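PDB 2X7Q: possible thiamine biosynthesis enzyme from Candida albicans, which is of unknown function but has the periplasmic binding protein fold and probably binds a small solute, perhaps one linked to thiamine metabolism. Local coordinates for residues L100-G106 with I190-I196; F149-S153 with V168-D172. The protein carries 1 engineered substitution. One frame throughout, in Å; residues are numbered along the deposited sequence.

Interaction 1 of 2, residues L100-G106 with I190-I196; sequences LWAVSTG and IKQIDQI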
ATOM      1  N   LEU A 100       6.790   7.121   0.626  1.00 11.20           N
ATOM      2  CA  LEU A 100       8.177   7.438   0.298  1.00 11.49           C
ATOM      3  C   LEU A 100       8.979   6.182  -0.030  1.00 10.48           C
ATOM      4  O   LEU A 100       9.321   5.400   0.861  1.00  9.91           O
ATOM      5  CB  LEU A 100       8.843   8.206   1.442  1.00 12.33           C
ATOM      6  CG  LEU A 100      10.310   8.594   1.241  1.00 11.85           C
ATOM      7  CD1 LEU A 100      10.482   9.412  -0.030  1.00 11.75           C
ATOM      8  CD2 LEU A 100      10.837   9.359   2.447  1.00 13.78           C
ATOM      9  N   TRP A 101       9.276   5.998  -1.313  1.00  9.42           N
ATOM     10  CA  TRP A 101      10.048   4.847  -1.768  1.00  9.74           C
ATOM     11  C   TRP A 101      11.543   5.144  -1.769  1.00  9.95           C
ATOM     12  O   TRP A 101      11.974   6.199  -2.228  1.00 10.71           O
ATOM     13  CB  TRP A 101       9.600   4.417  -3.165  1.00  9.43           C
ATOM     14  CG  TRP A 101       8.273   3.721  -3.179  1.00 10.18           C
ATOM     15  CD1 TRP A 101       7.043   4.299  -3.303  1.00  9.98           C
ATOM     16  CD2 TRP A 101       8.042   2.312  -3.068  1.00  9.62           C
ATOM     17  NE1 TRP A 101       6.062   3.336  -3.276  1.00 10.16           N
ATOM     18  CE2 TRP A 101       6.653   2.104  -3.129  1.00 10.09           C
ATOM     19  CE3 TRP A 101       8.881   1.201  -2.919  1.00  9.91           C
ATOM     20  CZ2 TRP A 101       6.078   0.839  -3.052  1.00  9.95           C
ATOM     21  CZ3 TRP A 101       8.310  -0.057  -2.841  1.00 10.23           C
ATOM     22  CH2 TRP A 101       6.925  -0.228  -2.908  1.00 10.88           C
ATOM     23  N   ALA A 102      12.330   4.206  -1.253  1.00  8.90           N
ATOM     24  CA  ALA A 102      13.777   4.365  -1.203  1.00  8.92           C
ATOM     25  C   ALA A 102      14.463   3.371  -2.140  1.00  9.16           C
ATOM     26  O   ALA A 102      14.161   2.173  -2.126  1.00  9.40           O
ATOM     27  CB  ALA A 102      14.279   4.189   0.222  1.00  9.43           C
ATOM     28  N   VAL A 103      15.393   3.874  -2.946  1.00  9.29           N
ATOM     29  CA  VAL A 103      16.140   3.034  -3.872  1.00  9.36           C
ATOM     30  C   VAL A 103      17.439   2.577  -3.220  1.00  9.41           C
ATOM     31  O   VAL A 103      18.259   3.399  -2.809  1.00 10.22           O
ATOM     32  CB  VAL A 103      16.455   3.786  -5.174  1.00  9.81           C
ATOM     33  CG1 VAL A 103      17.155   2.866  -6.162  1.00  8.47           C
ATOM     34  CG2 VAL A 103      15.177   4.349  -5.782  1.00  9.71           C
ATOM     35  N   SER A 104      17.626   1.264  -3.125  1.00  8.31           N
ATOM     36  CA  SER A 104      18.782   0.716  -2.423  1.00  9.21           C
ATOM     37  C   SER A 104      19.678  -0.119  -3.332  1.00  8.77           C
ATOM     38  O   SER A 104      19.234  -0.635  -4.359  1.00  9.22           O
ATOM     39  CB  SER A 104      18.330  -0.135  -1.234  1.00  9.46           C
ATOM     40  OG  SER A 104      17.494   0.603  -0.362  1.00  9.15           O
ATOM     41  N   THR A 105      20.942  -0.243  -2.940  1.00  8.67           N
ATOM     42  CA  THR A 105      21.887  -1.109  -3.631  1.00  9.67           C
ATOM     43  C   THR A 105      22.822  -1.748  -2.612  1.00 10.43           C
ATOM     44  O   THR A 105      22.716  -1.483  -1.414  1.00  9.88           O
ATOM     45  CB  THR A 105      22.709  -0.337  -4.681  1.00  9.44           C
ATOM     46  OG1 THR A 105      23.500  -1.254  -5.449  1.00 10.45           O
ATOM     47  CG2 THR A 105      23.623   0.677  -4.011  1.00 10.97           C
ATOM     48  N   GLY A 106      23.732  -2.590  -3.089  1.00 10.02           N
ATOM     49  CA  GLY A 106      24.677  -3.263  -2.217  1.00 11.16           C
ATOM     50  C   GLY A 106      25.520  -2.299  -1.405  1.00 12.26           C
ATOM     51  O   GLY A 106      25.604  -1.115  -1.729  1.00 12.00           O
ATOM     52  N   ILE A 190      22.879  -2.265   3.361  1.00 11.93           N
ATOM     53  CA  ILE A 190      22.566  -1.727   2.045  1.00 11.55           C
ATOM     54  C   ILE A 190      22.913  -0.242   1.977  1.00 12.09           C
ATOM     55  O   ILE A 190      23.412   0.335   2.945  1.00 11.83           O
ATOM     56  CB  ILE A 190      21.087  -1.934   1.673  1.00 11.90           C
ATOM     57  CG1 ILE A 190      20.176  -1.346   2.751  1.00 11.60           C
ATOM     58  CG2 ILE A 190      20.791  -3.410   1.469  1.00 11.70           C
ATOM     59  CD1 ILE A 190      18.700  -1.546   2.477  1.00 11.92           C
ATOM     60  N   LYS A 191      22.646   0.373   0.830  1.00 12.02           N
ATOM     61  CA  LYS A 191      23.058   1.751   0.590  1.00 10.73           C
ATOM     62  C   LYS A 191      22.054   2.499  -0.280  1.00 10.49           C
ATOM     63  O   LYS A 191      21.746   2.072  -1.392  1.00  9.61           O
ATOM     64  CB  LYS A 191      24.439   1.768  -0.062  1.00 12.55           C
ATOM     65  CG  LYS A 191      24.905   3.126  -0.539  0.73 13.14           C
ATOM     66  CD  LYS A 191      26.327   3.033  -1.070  0.62 14.30           C
ATOM     67  CE  LYS A 191      26.500   1.809  -1.955  0.06 14.55           C
ATOM     68  NZ  LYS A 191      27.907   1.615  -2.389  1.00 18.70           N
ATOM     69  N   GLN A 192      21.546   3.614   0.236  1.00 10.47           N
ATOM     70  CA  GLN A 192      20.561   4.412  -0.488  1.00  9.67           C
ATOM     71  C   GLN A 192      21.215   5.250  -1.579  1.00 11.61           C
ATOM     72  O   GLN A 192      22.251   5.878  -1.356  1.00 10.88           O
ATOM     73  CB  GLN A 192      19.791   5.322   0.470  1.00 10.76           C
ATOM     74  CG  GLN A 192      18.832   6.277  -0.222  1.00  9.99           C
ATOM     75  CD  GLN A 192      18.132   7.206   0.746  1.00 11.74           C
ATOM     76  OE1 GLN A 192      18.098   8.419   0.546  1.00 12.39           O
ATOM     77  NE2 GLN A 192      17.566   6.639   1.803  1.00 10.83           N
ATOM     78  N   ILE A 193      20.599   5.261  -2.757  1.00 10.31           N
ATOM     79  CA  ILE A 193      21.110   6.037  -3.878  1.00 10.95           C
ATOM     80  C   ILE A 193      20.073   7.033  -4.388  1.00 11.04           C
ATOM     81  O   ILE A 193      20.395   7.924  -5.174  1.00 12.01           O
ATOM     82  CB  ILE A 193      21.553   5.128  -5.043  1.00 11.14           C
ATOM     83  CG1 ILE A 193      20.370   4.314  -5.574  1.00 10.34           C
ATOM     84  CG2 ILE A 193      22.681   4.213  -4.602  1.00 11.25           C
ATOM     85  CD1 ILE A 193      20.729   3.417  -6.744  1.00 11.05           C
ATOM     86  N   ASP A 194      18.832   6.885  -3.931  1.00 10.92           N
ATOM     87  CA  ASP A 194      17.752   7.764  -4.367  1.00 10.76           C
ATOM     88  C   ASP A 194      16.458   7.514  -3.589  1.00 11.26           C
ATOM     89  O   ASP A 194      16.296   6.477  -2.946  1.00 10.52           O
ATOM     90  CB  ASP A 194      17.506   7.581  -5.866  1.00 12.18           C
ATOM     91  CG  ASP A 194      16.821   8.774  -6.498  1.00 14.05           C
ATOM     92  OD1 ASP A 194      16.581   9.775  -5.791  1.00 14.20           O
ATOM     93  OD2 ASP A 194      16.524   8.710  -7.709  1.00 14.92           O
ATOM     94  N   GLN A 195      15.545   8.481  -3.652  1.00 11.00           N
ATOM     95  CA  GLN A 195      14.221   8.349  -3.051  1.00 12.22           C
ATOM     96  C   GLN A 195      13.174   8.851  -4.036  1.00 12.39           C
ATOM     97  O   GLN A 195      13.517   9.457  -5.049  1.00 12.57           O
ATOM     98  CB  GLN A 195      14.133   9.145  -1.747  1.00 11.47           C
ATOM     99  CG  GLN A 195      15.010   8.619  -0.623  1.00 11.73           C
ATOM    100  CD  GLN A 195      14.848   9.416   0.660  1.00 11.86           C
ATOM    101  OE1 GLN A 195      14.191  10.457   0.680  1.00 10.86           O
ATOM    102  NE2 GLN A 195      15.449   8.929   1.740  1.00 11.70           N
ATOM    103  N   ILE A 196      11.901   8.596  -3.746  1.00 11.27           N
ATOM    104  CA  ILE A 196      10.822   9.055  -4.616  1.00 11.99           C
ATOM    105  C   ILE A 196       9.448   8.878  -3.978  1.00 11.40           C
ATOM    106  O   ILE A 196       9.086   7.782  -3.554  1.00 12.09           O
ATOM    107  CB  ILE A 196      10.850   8.345  -5.988  1.00 12.08           C
ATOM    108  CG1 ILE A 196       9.682   8.816  -6.857  1.00 13.29           C
ATOM    109  CG2 ILE A 196      10.816   6.840  -5.813  1.00 12.05           C
ATOM    110  CD1 ILE A 196       9.638   8.165  -8.221  1.00 13.76           C
TER
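The side chain of Val103 overlaps Ile193 and Asp194 on the opposing strand: its CG1 lies 3.6 Å from Ile193 CG1 and its CG2 4.0 Å from Asp194 CB. The pair illustrates how an antiparallel edge strand closes one sheet of the periplasmic binding protein fold while absorbing an extra residue. Val103 pairs with Asp194 but Ser104 with Gln192, so Ile193 is the additional residue of a beta bulge, and its backbone turns to a phi/psi of -122/-12. Hydrogen bonding survives the irregularity, because Val103 N still reaches Asp194 O at 2.8 Å while Val103 O accepts from Ile193 N at 3.0 Å. Trp101, Val103, Thr105 and Ile196 point to one face, where Met133 and Leu137 of helix 129-141 cover part of it; Ala102 and Ser104 point to the other, toward helix 178-186, and Ser104 OG is hydrogen-bonded to Tyr185 OH. At one end Trp101 N donates to Ile196 O at 2.9 Å and Trp101 O accepts from Ile196 N at 2.8 Å.

Interaction 2 of 2, residues F149-S153 with V168-D172; sequences FQVLS and VEGSD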
ATOM      1  N   PHE A 149      14.332  -7.636 -14.762  1.00 13.91           N
ATOM      2  CA  PHE A 149      13.733  -7.758 -13.439  1.00 14.11           C
ATOM      3  C   PHE A 149      14.054  -9.092 -12.776  1.00 14.65           C
ATOM      4  O   PHE A 149      13.973 -10.147 -13.404  1.00 15.44           O
ATOM      5  CB  PHE A 149      12.219  -7.559 -13.512  1.00 12.94           C
ATOM      6  CG  PHE A 149      11.810  -6.195 -13.998  1.00 15.19           C
ATOM      7  CD1 PHE A 149      11.391  -6.004 -15.304  1.00 14.84           C
ATOM      8  CD2 PHE A 149      11.846  -5.104 -13.145  1.00 12.72           C
ATOM      9  CE1 PHE A 149      11.016  -4.753 -15.751  1.00 13.85           C
ATOM     10  CE2 PHE A 149      11.474  -3.849 -13.586  1.00 13.64           C
ATOM     11  CZ  PHE A 149      11.058  -3.673 -14.891  1.00 15.01           C
ATOM     12  N   GLN A 150      14.421  -9.035 -11.499  1.00 14.46           N
ATOM     13  CA  GLN A 150      14.731 -10.241 -10.736  0.57 14.34           C
ATOM     14  C   GLN A 150      13.691 -10.484  -9.648  1.00 13.32           C
ATOM     15  O   GLN A 150      13.669  -9.789  -8.630  1.00 13.48           O
ATOM     16  CB  GLN A 150      16.124 -10.148 -10.115  0.57 14.45           C
ATOM     17  CG  GLN A 150      17.268 -10.204 -11.122  0.57 14.92           C
ATOM     18  CD  GLN A 150      17.402  -8.931 -11.934  0.57 14.49           C
ATOM     19  OE1 GLN A 150      17.681  -8.972 -13.133  0.57 13.68           O
ATOM     20  NE2 GLN A 150      17.205  -7.790 -11.284  0.57 13.93           N
ATOM     21  N   VAL A 151      12.811 -11.454  -9.880  1.00 13.66           N
ATOM     22  CA  VAL A 151      11.776 -11.793  -8.910  1.00 14.20           C
ATOM     23  C   VAL A 151      12.405 -12.486  -7.706  1.00 14.16           C
ATOM     24  O   VAL A 151      12.862 -13.626  -7.802  1.00 14.11           O
ATOM     25  CB  VAL A 151      10.703 -12.703  -9.527  1.00 14.46           C
ATOM     26  CG1 VAL A 151       9.640 -13.048  -8.495  1.00 14.35           C
ATOM     27  CG2 VAL A 151      10.078 -12.037 -10.742  1.00 14.40           C
ATOM     28  N   LEU A 152      12.426 -11.791  -6.572  1.00 14.89           N
ATOM     29  CA  LEU A 152      13.133 -12.281  -5.392  1.00 15.36           C
ATOM     30  C   LEU A 152      12.203 -12.595  -4.216  1.00 16.56           C
ATOM     31  O   LEU A 152      12.650 -13.085  -3.179  1.00 17.11           O
ATOM     32  CB  LEU A 152      14.222 -11.286  -4.980  1.00 14.34           C
ATOM     33  CG  LEU A 152      15.325 -11.092  -6.026  1.00 13.39           C
ATOM     34  CD1 LEU A 152      16.061  -9.782  -5.817  1.00 12.69           C
ATOM     35  CD2 LEU A 152      16.292 -12.271  -6.032  1.00 14.85           C
ATOM     36  N   SER A 153      10.918 -12.296  -4.385  1.00 15.76           N
ATOM     37  CA  SER A 153       9.886 -12.684  -3.421  1.00 16.96           C
ATOM     38  C   SER A 153       9.849 -11.829  -2.153  1.00 17.91           C
ATOM     39  O   SER A 153       8.846 -11.171  -1.876  1.00 18.35           O
ATOM     40  CB  SER A 153      10.012 -14.167  -3.057  1.00 18.57           C
ATOM     41  OG  SER A 153       8.979 -14.566  -2.174  1.00 23.06           O
ATOM     42  N   VAL A 168      21.088 -16.440  -4.660  1.00 19.52           N
ATOM     43  CA  VAL A 168      20.095 -15.615  -5.343  1.00 17.84           C
ATOM     44  C   VAL A 168      20.689 -14.897  -6.551  1.00 17.68           C
ATOM     45  O   VAL A 168      21.899 -14.682  -6.620  1.00 17.33           O
ATOM     46  CB  VAL A 168      19.486 -14.564  -4.396  1.00 18.03           C
ATOM     47  CG1 VAL A 168      18.820 -15.231  -3.203  1.00 17.54           C
ATOM     48  CG2 VAL A 168      20.554 -13.581  -3.939  1.00 16.73           C
ATOM     49  N   GLU A 169      19.831 -14.527  -7.498  1.00 16.45           N
ATOM     50  CA  GLU A 169      20.257 -13.768  -8.669  1.00 16.48           C
ATOM     51  C   GLU A 169      20.654 -12.348  -8.265  1.00 15.84           C
ATOM     52  O   GLU A 169      20.075 -11.770  -7.343  1.00 16.06           O
ATOM     53  CB  GLU A 169      19.145 -13.731  -9.722  1.00 15.90           C
ATOM     54  CG  GLU A 169      18.898 -15.066 -10.419  1.00 19.09           C
ATOM     55  CD  GLU A 169      17.765 -15.005 -11.424  1.00 20.36           C
ATOM     56  OE1 GLU A 169      16.704 -14.442 -11.094  1.00 20.07           O
ATOM     57  OE2 GLU A 169      17.928 -15.537 -12.539  1.00 22.94           O
ATOM     58  N   GLY A 170      21.641 -11.790  -8.960  1.00 14.47           N
ATOM     59  CA  GLY A 170      22.132 -10.460  -8.649  1.00 13.32           C
ATOM     60  C   GLY A 170      21.261  -9.351  -9.205  1.00 13.97           C
ATOM     61  O   GLY A 170      20.561  -9.539 -10.201  1.00 13.51           O
ATOM     62  N   SER A 171      21.306  -8.192  -8.557  1.00 12.24           N
ATOM     63  CA  SER A 171      20.552  -7.026  -9.005  1.00 13.12           C
ATOM     64  C   SER A 171      21.363  -5.755  -8.776  1.00 12.05           C
ATOM     65  O   SER A 171      22.287  -5.736  -7.962  1.00 10.85           O
ATOM     66  CB  SER A 171      19.212  -6.933  -8.272  1.00 12.83           C
ATOM     67  OG  SER A 171      18.397  -8.057  -8.549  1.00 15.81           O
ATOM     68  N   ASP A 172      21.021  -4.696  -9.503  1.00 10.83           N
ATOM     69  CA  ASP A 172      21.696  -3.417  -9.336  1.00 10.83           C
ATOM     70  C   ASP A 172      21.043  -2.595  -8.231  1.00 10.59           C
ATOM     71  O   ASP A 172      21.721  -1.873  -7.497  1.00  9.78           O
ATOM     72  CB  ASP A 172      21.702  -2.630 -10.650  1.00 11.22           C
ATOM     73  CG  ASP A 172      22.620  -3.238 -11.691  1.00 12.75           C
ATOM     74  OD1 ASP A 172      23.506  -4.030 -11.315  1.00 11.84           O
ATOM     75  OD2 ASP A 172      22.455  -2.920 -12.887  1.00 13.24           O
TER
HETATM   76  O   HOH W   1      14.130 -13.604 -11.806  1.00 17.14           O
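Val168 lies within the loop that leads from helix 155-162 into strand 173-177, and its CB meets Leu152 CD2 at 4.3 Å, a loose apolar touch. Such a loop can be held beside the edge strand of an alpha/beta fold by side-chain contacts and a water bridge, without strand pairing. Next, Glu169 brings its CB to 4.2 Å from Gln150 CG, while its carboxylate reaches the backbone through water: Glu169 OE1 is 2.8 Å from water 1, which in turn accepts from Val151 N at 3.2 Å. Gly170 adds only backbone, its O lying 3.5 Å from Gln150 CG. Ser171 then turns its side chain toward the strand, and Gln150 NE2 donates a weak hydrogen bond to Ser171 OG at 3.0 Å; that hydroxyl has a stronger partner in Ser161 of helix 155-162. Beyond it, Asp172 turns from this contact to salt bridges with Arg109 and Arg120. With one weak direct hydrogen bond, one water bridge and few apolar touches, the chemistry implies a light, partly hydrated attachment.

Overall arrangement
Both contacts belong to the same five-stranded mixed sheet, ordered 148-151, 120-123, 173-177, 100-106, 190-197, and their centres lie about 16 Å apart. Interaction 1 adds the edge strand 190-197 by long-range pairing, whereas interaction 2 fastens the loop entering the central strand 173-177 beside the other edge. Along the chain, interaction 2 is nested within the segment closed by interaction 1, so 100-106 and 190-196 bracket the intervening strands and helices. The two touch where Thr105 OG1 approaches Asp172 O at 2.8 Å, a probable hydrogen bond. Both thus help build one of the two sheet-centred lobes expected of a periplasmic binding protein fold.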